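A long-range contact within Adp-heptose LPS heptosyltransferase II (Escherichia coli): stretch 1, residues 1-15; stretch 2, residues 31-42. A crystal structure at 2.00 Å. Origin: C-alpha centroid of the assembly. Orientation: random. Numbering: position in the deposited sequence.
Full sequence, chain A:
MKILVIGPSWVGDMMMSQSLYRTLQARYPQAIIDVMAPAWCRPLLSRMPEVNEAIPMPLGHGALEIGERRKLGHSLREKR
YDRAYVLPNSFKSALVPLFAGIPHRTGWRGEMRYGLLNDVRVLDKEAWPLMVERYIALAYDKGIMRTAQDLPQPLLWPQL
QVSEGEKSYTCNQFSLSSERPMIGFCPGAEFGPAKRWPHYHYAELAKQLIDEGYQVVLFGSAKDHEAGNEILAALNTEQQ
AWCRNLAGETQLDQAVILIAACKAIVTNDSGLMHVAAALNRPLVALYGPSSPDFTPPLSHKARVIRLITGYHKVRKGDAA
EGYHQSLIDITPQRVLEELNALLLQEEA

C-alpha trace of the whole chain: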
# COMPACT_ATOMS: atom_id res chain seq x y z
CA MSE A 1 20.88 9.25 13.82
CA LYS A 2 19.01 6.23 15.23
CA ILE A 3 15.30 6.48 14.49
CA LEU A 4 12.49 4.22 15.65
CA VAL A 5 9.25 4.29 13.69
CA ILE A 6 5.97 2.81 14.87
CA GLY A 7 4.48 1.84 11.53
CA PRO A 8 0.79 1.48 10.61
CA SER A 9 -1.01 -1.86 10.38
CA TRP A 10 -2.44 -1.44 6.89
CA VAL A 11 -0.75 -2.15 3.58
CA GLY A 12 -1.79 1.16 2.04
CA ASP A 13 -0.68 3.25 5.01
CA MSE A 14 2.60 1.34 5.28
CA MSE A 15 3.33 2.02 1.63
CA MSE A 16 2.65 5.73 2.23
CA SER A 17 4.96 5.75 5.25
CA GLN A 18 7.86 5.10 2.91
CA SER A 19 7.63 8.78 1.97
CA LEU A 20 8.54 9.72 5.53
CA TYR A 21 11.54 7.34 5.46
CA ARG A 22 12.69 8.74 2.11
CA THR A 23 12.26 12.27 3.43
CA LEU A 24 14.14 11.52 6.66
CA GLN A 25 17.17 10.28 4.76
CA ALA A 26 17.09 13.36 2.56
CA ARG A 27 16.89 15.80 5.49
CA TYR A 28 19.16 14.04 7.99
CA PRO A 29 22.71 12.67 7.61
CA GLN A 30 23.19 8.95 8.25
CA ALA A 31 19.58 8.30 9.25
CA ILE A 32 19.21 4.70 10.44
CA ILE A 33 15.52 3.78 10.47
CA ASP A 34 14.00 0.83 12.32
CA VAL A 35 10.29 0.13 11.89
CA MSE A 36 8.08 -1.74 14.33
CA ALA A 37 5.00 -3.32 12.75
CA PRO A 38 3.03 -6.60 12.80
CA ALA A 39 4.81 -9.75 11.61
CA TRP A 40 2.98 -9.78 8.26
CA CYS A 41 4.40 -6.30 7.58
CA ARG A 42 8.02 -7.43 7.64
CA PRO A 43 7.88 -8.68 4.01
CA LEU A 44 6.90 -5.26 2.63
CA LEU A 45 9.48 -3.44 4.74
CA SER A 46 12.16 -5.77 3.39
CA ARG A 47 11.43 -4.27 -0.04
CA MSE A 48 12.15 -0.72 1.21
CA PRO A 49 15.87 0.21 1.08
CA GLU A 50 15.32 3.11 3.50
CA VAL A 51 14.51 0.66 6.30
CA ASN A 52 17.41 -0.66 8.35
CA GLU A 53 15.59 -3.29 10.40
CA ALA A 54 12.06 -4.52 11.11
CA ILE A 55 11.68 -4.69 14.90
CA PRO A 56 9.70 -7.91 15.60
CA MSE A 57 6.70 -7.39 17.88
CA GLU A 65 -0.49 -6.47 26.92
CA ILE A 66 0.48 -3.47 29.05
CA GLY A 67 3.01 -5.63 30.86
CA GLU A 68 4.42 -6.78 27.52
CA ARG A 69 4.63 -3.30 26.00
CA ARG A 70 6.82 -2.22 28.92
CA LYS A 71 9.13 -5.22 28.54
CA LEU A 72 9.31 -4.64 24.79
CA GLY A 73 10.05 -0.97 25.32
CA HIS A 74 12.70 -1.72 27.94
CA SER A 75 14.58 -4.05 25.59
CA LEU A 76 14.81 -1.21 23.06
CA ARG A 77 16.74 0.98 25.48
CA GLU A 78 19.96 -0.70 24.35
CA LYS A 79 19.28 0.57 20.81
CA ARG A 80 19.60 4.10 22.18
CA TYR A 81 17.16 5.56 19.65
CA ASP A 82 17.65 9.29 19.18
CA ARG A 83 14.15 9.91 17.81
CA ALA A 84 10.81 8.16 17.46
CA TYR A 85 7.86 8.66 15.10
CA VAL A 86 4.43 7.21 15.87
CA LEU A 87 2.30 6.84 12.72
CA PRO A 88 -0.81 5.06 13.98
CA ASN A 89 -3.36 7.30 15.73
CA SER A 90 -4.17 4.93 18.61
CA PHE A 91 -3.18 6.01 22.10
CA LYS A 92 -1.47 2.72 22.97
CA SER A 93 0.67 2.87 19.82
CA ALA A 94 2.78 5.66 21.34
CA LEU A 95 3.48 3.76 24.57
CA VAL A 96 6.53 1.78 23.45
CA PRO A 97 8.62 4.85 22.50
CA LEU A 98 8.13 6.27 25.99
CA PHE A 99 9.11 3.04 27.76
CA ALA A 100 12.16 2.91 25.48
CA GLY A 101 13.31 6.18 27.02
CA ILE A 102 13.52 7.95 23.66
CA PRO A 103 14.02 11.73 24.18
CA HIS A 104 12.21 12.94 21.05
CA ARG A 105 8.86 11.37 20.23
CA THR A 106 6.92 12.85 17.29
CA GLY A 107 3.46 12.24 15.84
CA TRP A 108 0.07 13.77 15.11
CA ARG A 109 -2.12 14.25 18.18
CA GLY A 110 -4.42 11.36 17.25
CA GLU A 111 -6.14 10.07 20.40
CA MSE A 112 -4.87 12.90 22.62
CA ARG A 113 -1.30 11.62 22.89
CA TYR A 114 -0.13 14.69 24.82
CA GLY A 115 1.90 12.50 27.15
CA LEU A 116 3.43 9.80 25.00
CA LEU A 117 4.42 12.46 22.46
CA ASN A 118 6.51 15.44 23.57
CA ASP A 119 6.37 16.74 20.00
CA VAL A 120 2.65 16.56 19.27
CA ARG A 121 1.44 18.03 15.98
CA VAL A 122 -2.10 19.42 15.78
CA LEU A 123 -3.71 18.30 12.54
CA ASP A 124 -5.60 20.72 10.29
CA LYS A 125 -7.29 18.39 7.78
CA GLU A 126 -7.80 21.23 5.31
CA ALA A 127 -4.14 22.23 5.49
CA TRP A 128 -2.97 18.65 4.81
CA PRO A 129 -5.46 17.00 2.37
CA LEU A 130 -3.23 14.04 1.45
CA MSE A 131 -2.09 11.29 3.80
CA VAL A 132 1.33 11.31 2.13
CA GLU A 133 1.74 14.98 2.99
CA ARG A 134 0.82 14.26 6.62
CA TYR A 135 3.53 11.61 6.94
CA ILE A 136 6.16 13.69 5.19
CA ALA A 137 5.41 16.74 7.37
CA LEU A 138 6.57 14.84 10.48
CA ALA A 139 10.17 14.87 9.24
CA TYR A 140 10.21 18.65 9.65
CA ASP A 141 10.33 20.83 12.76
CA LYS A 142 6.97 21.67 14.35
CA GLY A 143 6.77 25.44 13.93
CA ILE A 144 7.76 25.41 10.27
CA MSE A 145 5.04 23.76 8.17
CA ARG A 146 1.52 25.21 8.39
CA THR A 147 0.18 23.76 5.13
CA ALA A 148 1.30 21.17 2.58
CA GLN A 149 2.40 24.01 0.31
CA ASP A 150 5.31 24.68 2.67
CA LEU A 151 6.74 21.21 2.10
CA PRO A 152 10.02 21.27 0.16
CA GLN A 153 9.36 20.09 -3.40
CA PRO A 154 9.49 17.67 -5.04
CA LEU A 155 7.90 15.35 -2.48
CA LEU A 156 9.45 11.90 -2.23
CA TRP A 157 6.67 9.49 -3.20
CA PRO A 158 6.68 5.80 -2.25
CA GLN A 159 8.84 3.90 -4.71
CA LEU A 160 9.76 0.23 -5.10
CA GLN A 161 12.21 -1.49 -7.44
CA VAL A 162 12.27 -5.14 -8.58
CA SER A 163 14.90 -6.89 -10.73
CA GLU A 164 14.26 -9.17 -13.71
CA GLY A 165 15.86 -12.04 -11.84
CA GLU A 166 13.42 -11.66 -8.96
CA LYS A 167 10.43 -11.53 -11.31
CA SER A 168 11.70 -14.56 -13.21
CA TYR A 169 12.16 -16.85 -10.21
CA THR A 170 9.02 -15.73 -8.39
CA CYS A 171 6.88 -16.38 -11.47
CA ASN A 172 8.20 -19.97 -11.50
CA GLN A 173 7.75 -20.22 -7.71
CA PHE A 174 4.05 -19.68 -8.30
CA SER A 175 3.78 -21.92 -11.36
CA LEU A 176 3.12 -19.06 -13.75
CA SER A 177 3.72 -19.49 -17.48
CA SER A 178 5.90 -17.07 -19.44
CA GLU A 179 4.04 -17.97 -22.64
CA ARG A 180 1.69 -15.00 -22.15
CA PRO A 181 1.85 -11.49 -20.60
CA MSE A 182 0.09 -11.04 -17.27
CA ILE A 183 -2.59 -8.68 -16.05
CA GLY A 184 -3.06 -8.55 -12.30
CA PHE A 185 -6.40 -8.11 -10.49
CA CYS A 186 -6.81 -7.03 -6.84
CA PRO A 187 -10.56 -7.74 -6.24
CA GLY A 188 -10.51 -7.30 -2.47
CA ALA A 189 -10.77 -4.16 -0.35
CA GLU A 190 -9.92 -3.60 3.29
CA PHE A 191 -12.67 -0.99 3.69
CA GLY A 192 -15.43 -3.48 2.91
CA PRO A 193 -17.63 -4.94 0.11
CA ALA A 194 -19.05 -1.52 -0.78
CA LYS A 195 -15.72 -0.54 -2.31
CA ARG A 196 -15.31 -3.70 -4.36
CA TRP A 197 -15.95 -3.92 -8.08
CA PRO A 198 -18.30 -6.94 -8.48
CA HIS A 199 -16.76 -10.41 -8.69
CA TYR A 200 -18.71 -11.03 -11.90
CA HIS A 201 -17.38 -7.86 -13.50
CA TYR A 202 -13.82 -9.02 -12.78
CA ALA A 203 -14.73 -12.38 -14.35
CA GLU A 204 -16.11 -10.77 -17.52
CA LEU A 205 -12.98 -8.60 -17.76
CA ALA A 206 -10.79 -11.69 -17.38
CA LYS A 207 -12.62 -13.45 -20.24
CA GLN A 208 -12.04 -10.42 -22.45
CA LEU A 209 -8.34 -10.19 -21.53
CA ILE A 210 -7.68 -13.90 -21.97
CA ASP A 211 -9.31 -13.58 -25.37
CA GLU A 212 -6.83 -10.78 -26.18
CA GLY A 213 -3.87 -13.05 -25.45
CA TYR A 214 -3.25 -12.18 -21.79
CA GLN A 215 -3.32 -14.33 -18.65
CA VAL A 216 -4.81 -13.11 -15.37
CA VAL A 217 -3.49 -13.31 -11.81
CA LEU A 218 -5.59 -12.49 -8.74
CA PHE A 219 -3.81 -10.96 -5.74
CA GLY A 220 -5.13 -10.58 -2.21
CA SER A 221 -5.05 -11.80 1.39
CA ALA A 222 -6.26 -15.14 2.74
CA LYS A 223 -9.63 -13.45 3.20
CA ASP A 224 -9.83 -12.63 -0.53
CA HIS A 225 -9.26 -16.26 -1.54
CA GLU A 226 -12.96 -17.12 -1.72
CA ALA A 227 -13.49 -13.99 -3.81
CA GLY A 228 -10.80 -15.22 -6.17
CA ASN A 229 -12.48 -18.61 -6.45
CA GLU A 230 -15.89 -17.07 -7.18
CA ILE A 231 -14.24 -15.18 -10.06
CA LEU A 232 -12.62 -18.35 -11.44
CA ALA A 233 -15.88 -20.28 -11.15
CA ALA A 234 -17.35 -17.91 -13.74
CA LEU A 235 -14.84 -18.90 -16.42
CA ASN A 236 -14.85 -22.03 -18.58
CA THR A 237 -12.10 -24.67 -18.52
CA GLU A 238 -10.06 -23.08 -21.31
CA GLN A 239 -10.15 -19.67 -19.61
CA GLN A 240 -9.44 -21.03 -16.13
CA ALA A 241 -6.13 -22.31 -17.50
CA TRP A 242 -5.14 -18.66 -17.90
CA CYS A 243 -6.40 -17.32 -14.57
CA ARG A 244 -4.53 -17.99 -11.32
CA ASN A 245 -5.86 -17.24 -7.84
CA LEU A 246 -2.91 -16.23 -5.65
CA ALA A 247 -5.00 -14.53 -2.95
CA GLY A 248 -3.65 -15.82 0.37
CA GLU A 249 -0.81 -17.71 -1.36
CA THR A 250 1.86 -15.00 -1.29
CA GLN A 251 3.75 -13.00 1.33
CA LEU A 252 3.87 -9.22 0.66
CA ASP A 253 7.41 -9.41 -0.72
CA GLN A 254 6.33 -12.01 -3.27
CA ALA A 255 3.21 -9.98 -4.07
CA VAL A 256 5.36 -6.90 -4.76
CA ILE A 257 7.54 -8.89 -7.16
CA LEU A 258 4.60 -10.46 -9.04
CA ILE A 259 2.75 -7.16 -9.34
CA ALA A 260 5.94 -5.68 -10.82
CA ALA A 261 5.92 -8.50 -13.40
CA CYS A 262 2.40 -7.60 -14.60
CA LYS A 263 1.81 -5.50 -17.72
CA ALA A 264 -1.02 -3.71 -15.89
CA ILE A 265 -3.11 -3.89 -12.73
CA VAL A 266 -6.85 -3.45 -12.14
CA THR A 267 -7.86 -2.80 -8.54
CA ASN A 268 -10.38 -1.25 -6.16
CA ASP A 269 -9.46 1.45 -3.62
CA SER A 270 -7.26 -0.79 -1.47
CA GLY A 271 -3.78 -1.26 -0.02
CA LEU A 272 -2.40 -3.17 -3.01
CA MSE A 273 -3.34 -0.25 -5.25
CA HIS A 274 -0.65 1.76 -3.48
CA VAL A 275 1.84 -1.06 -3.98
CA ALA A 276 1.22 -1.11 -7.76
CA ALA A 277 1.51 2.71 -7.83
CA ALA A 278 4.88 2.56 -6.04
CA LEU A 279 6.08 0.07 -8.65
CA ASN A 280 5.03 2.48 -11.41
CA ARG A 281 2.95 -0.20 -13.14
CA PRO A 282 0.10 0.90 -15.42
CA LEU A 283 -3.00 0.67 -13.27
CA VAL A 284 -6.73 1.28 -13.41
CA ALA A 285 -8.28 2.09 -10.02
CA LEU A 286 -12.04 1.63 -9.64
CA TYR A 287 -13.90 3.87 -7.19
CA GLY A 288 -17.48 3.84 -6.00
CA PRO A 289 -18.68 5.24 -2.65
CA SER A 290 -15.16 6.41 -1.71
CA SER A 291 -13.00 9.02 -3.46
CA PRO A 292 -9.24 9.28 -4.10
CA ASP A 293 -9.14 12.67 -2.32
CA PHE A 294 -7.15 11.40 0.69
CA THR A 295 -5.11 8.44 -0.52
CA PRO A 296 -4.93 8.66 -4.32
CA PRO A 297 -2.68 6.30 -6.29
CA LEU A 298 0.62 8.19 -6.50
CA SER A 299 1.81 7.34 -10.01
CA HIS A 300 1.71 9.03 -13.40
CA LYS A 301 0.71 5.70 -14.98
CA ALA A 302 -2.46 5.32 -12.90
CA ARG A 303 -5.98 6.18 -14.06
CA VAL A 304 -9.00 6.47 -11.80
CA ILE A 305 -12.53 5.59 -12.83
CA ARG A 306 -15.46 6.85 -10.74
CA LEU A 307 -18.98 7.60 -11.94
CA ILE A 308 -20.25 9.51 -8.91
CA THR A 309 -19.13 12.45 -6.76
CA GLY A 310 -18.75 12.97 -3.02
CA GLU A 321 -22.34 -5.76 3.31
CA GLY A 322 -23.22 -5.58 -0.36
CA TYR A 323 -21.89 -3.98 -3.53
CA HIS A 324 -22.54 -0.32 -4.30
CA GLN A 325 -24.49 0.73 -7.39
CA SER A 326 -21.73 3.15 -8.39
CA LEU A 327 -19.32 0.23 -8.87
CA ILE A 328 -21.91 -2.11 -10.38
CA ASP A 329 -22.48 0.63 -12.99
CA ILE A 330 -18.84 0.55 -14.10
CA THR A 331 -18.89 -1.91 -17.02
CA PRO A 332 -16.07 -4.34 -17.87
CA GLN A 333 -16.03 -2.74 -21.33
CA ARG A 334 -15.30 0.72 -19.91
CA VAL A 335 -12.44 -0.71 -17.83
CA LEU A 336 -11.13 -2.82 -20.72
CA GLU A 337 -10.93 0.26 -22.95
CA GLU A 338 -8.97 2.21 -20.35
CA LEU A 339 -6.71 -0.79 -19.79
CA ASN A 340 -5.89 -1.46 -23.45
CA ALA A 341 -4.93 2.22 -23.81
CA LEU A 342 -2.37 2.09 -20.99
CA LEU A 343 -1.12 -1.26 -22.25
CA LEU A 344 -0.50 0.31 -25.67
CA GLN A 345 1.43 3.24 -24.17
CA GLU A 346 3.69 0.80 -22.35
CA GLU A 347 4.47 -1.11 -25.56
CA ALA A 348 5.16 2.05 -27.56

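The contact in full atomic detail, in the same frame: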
# COMPACT_ATOMS: atom_id res chain seq x y z
N MSE A 1 22.32 8.88 13.75
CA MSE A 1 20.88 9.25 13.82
C MSE A 1 19.98 8.01 13.86
O MSE A 1 19.44 7.60 12.83
CB MSE A 1 20.52 10.11 12.61
CG MSE A 1 19.08 10.57 12.59
SE MSE A 1 18.67 11.52 14.21
CE MSE A 1 18.93 13.31 13.53
N LYS A 2 19.82 7.43 15.05
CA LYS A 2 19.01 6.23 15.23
C LYS A 2 17.54 6.59 15.41
O LYS A 2 17.15 7.22 16.39
CB LYS A 2 19.47 5.43 16.45
CG LYS A 2 20.95 5.06 16.44
CD LYS A 2 21.31 4.06 15.36
CE LYS A 2 20.66 2.70 15.60
NZ LYS A 2 21.12 1.66 14.63
N ILE A 3 16.72 6.17 14.45
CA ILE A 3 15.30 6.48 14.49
C ILE A 3 14.42 5.25 14.59
O ILE A 3 14.64 4.26 13.89
CB ILE A 3 14.91 7.29 13.23
CG1 ILE A 3 15.77 8.55 13.15
CG2 ILE A 3 13.45 7.64 13.27
CD1 ILE A 3 15.69 9.28 11.81
N LEU A 4 13.43 5.31 15.48
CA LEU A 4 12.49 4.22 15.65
C LEU A 4 11.14 4.70 15.13
O LEU A 4 10.65 5.76 15.53
CB LEU A 4 12.35 3.84 17.13
CG LEU A 4 11.19 2.87 17.43
CD1 LEU A 4 11.43 1.54 16.74
CD2 LEU A 4 11.04 2.67 18.94
N VAL A 5 10.54 3.93 14.24
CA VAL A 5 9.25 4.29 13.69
C VAL A 5 8.19 3.25 14.03
O VAL A 5 8.41 2.05 13.84
CB VAL A 5 9.31 4.44 12.14
CG1 VAL A 5 7.91 4.67 11.57
CG2 VAL A 5 10.22 5.59 11.76
N ILE A 6 7.06 3.71 14.55
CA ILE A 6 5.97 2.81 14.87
C ILE A 6 5.13 2.88 13.60
O ILE A 6 4.43 3.87 13.37
CB ILE A 6 5.14 3.32 16.07
CG1 ILE A 6 6.04 3.55 17.28
CG2 ILE A 6 4.03 2.33 16.39
CD1 ILE A 6 6.78 2.31 17.77
N GLY A 7 5.21 1.84 12.78
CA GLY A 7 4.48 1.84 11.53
C GLY A 7 3.02 1.45 11.63
O GLY A 7 2.61 0.81 12.61
N PRO A 8 2.21 1.81 10.62
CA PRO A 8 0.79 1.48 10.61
C PRO A 8 0.56 0.00 10.34
O PRO A 8 1.48 -0.71 9.93
CB PRO A 8 0.24 2.38 9.51
CG PRO A 8 1.37 2.45 8.54
CD PRO A 8 2.57 2.65 9.45
N SER A 9 -0.66 -0.46 10.57
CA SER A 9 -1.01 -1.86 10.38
C SER A 9 -1.83 -2.13 9.13
O SER A 9 -2.56 -3.11 9.07
CB SER A 9 -1.78 -2.37 11.60
OG SER A 9 -1.01 -2.17 12.77
N TRP A 10 -1.71 -1.26 8.14
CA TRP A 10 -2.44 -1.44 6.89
C TRP A 10 -1.47 -1.31 5.74
O TRP A 10 -0.59 -0.45 5.76
CB TRP A 10 -3.53 -0.39 6.76
CG TRP A 10 -4.57 -0.50 7.81
CD1 TRP A 10 -4.66 0.24 8.95
CD2 TRP A 10 -5.66 -1.42 7.84
NE1 TRP A 10 -5.75 -0.16 9.69
CE2 TRP A 10 -6.38 -1.18 9.03
CE3 TRP A 10 -6.11 -2.43 6.97
CZ2 TRP A 10 -7.53 -1.91 9.37
CZ3 TRP A 10 -7.24 -3.15 7.31
CH2 TRP A 10 -7.94 -2.89 8.50
N VAL A 11 -1.62 -2.17 4.74
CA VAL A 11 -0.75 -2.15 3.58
C VAL A 11 -0.65 -0.76 2.96
O VAL A 11 0.45 -0.24 2.77
CB VAL A 11 -1.22 -3.15 2.50
CG1 VAL A 11 -0.38 -3.00 1.25
CG2 VAL A 11 -1.11 -4.57 3.04
N GLY A 12 -1.79 -0.15 2.65
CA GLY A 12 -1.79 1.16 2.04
C GLY A 12 -0.99 2.17 2.83
O GLY A 12 -0.07 2.81 2.30
N ASP A 13 -1.33 2.32 4.11
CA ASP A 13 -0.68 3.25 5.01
C ASP A 13 0.82 2.97 5.11
O ASP A 13 1.63 3.90 5.13
CB ASP A 13 -1.32 3.18 6.39
CG ASP A 13 -2.75 3.68 6.40
OD1 ASP A 13 -3.32 3.90 5.31
OD2 ASP A 13 -3.32 3.85 7.50
N MSE A 14 1.19 1.70 5.18
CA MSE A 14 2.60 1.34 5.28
C MSE A 14 3.34 1.79 4.02
O MSE A 14 4.47 2.28 4.09
CB MSE A 14 2.76 -0.18 5.45
CG MSE A 14 4.22 -0.64 5.57
SE MSE A 14 5.18 0.18 7.06
CE MSE A 14 4.29 -0.70 8.52
N MSE A 15 2.71 1.61 2.87
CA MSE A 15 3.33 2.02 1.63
C MSE A 15 3.55 3.54 1.68
O MSE A 15 4.62 4.03 1.34
CB MSE A 15 2.43 1.62 0.45
CG MSE A 15 3.16 1.50 -0.91
SE MSE A 15 4.56 0.16 -0.93
CE MSE A 15 6.12 1.33 -1.05
N ALA A 31 20.80 8.66 8.53
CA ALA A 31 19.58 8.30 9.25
C ALA A 31 19.36 6.79 9.18
O ALA A 31 19.18 6.23 8.10
CB ALA A 31 18.38 9.04 8.65
N ILE A 32 19.42 6.14 10.33
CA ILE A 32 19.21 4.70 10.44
C ILE A 32 17.79 4.53 10.95
O ILE A 32 17.47 4.92 12.08
CB ILE A 32 20.21 4.07 11.45
CG1 ILE A 32 21.65 4.38 11.04
CG2 ILE A 32 20.01 2.56 11.51
CD1 ILE A 32 22.04 3.83 9.68
N ILE A 33 16.93 3.94 10.12
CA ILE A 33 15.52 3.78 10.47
C ILE A 33 15.04 2.36 10.73
O ILE A 33 15.11 1.50 9.86
CB ILE A 33 14.64 4.38 9.35
CG1 ILE A 33 15.04 5.84 9.10
CG2 ILE A 33 13.18 4.31 9.75
CD1 ILE A 33 14.58 6.38 7.75
N ASP A 34 14.55 2.13 11.95
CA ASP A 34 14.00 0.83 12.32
C ASP A 34 12.49 1.02 12.38
O ASP A 34 12.00 2.06 12.85
CB ASP A 34 14.52 0.38 13.69
CG ASP A 34 16.01 0.06 13.67
OD1 ASP A 34 16.53 -0.30 12.59
OD2 ASP A 34 16.65 0.15 14.74
N VAL A 35 11.74 0.04 11.90
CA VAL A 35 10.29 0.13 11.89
C VAL A 35 9.66 -1.04 12.61
O VAL A 35 9.95 -2.20 12.32
CB VAL A 35 9.74 0.17 10.45
CG1 VAL A 35 8.22 0.29 10.47
CG2 VAL A 35 10.36 1.33 9.69
N MSE A 36 8.79 -0.72 13.56
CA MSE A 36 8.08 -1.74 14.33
C MSE A 36 6.67 -1.85 13.76
O MSE A 36 5.94 -0.87 13.70
CB MSE A 36 8.00 -1.36 15.80
CG MSE A 36 7.36 -2.44 16.66
SE MSE A 36 7.11 -1.89 18.50
CE MSE A 36 8.91 -2.08 19.10
N ALA A 37 6.32 -3.06 13.33
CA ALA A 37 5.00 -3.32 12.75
C ALA A 37 4.68 -4.80 12.92
O ALA A 37 5.54 -5.59 13.30
CB ALA A 37 5.01 -2.95 11.26
N PRO A 38 3.42 -5.19 12.66
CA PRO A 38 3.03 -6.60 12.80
C PRO A 38 3.96 -7.49 11.98
O PRO A 38 4.64 -7.02 11.07
CB PRO A 38 1.60 -6.61 12.28
CG PRO A 38 1.09 -5.27 12.68
CD PRO A 38 2.25 -4.36 12.32
N ALA A 39 3.97 -8.78 12.31
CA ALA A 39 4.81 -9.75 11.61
C ALA A 39 4.57 -9.75 10.10
O ALA A 39 5.52 -9.74 9.32
CB ALA A 39 4.56 -11.15 12.17
N TRP A 40 3.31 -9.75 9.68
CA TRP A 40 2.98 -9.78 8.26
C TRP A 40 3.47 -8.55 7.49
O TRP A 40 3.47 -8.54 6.26
CB TRP A 40 1.48 -9.93 8.06
CG TRP A 40 0.67 -8.84 8.67
CD1 TRP A 40 0.13 -8.82 9.92
CD2 TRP A 40 0.31 -7.60 8.05
NE1 TRP A 40 -0.54 -7.63 10.12
CE2 TRP A 40 -0.44 -6.87 8.99
CE3 TRP A 40 0.56 -7.04 6.79
CZ2 TRP A 40 -0.95 -5.60 8.72
CZ3 TRP A 40 0.05 -5.77 6.52
CH2 TRP A 40 -0.70 -5.07 7.48
N CYS A 41 3.90 -7.52 8.21
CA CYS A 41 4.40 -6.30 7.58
C CYS A 41 5.87 -6.42 7.20
O CYS A 41 6.34 -5.75 6.28
CB CYS A 41 4.22 -5.09 8.50
SG CYS A 41 2.52 -4.51 8.68
N ARG A 42 6.60 -7.27 7.91
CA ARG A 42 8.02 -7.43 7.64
C ARG A 42 8.36 -7.62 6.16
O ARG A 42 9.31 -7.02 5.67
CB ARG A 42 8.61 -8.60 8.44
CG ARG A 42 10.08 -8.86 8.11
CD ARG A 42 10.97 -8.83 9.35
NE ARG A 42 12.38 -8.95 8.99
CZ ARG A 42 13.37 -9.11 9.86
NH1 ARG A 42 13.10 -9.15 11.16
NH2 ARG A 42 14.62 -9.21 9.44

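The two stretches form a parallel β-strand pairing, held by a backbone hydrogen-bond ladder and extended by apolar contacts from the helix that follows and by a loop carbonyl at the edge of an aromatic ring. Strand 2-6 runs beside the strand that begins at I32 at 23° between their N-to-C directions, with K2 opposite I32 and I6 opposite M36. As is usual for parallel strands, the odd-numbered residues of the first strand bond to residues on both sides of their partner: I3 N donates to I32 O (2.8 Å) and I3 O accepts from D34 N (2.9 Å), while V5 N donates to D34 O (2.7 Å) and V5 O accepts from M36 N (2.8 Å). The bonds from I32 N to M1 O (2.9 Å) and from G7 N to M36 O (3.0 Å) complete the ladder.

Side chains alternate across the sheet. On the face carrying I3, V5, I33 and V35, branched aliphatic groups pack closely, V5 CG2 lying 3.8 Å from I33 CG2 and V5 CB 4.1 Å from V35 CG2. On the other face, the side chain of I6 meets the selenomethionine M36, with I6 CD1 4.3 Å from M36 SE, and K2 curls back so that its NZ lies 3.4 Å from I32 CG2. D34, also on this face, has its carboxylate hydrogen-bonded elsewhere in the structure.

Past the strands, the chain turns into a helix whose M14, another selenomethionine, points toward the second stretch. M14 CE sits 3.6 Å from A37 CB and 4.2 Å from C41 SG. G7 leaves room for this methyl: a CB there would clash with M14 CE. Farther out, the W40 ring reaches back to the first stretch; S9 O approaches its edge, 3.0 Å from W40 CZ2, and V11 CG2 lies 3.9 Å from W40 CZ3.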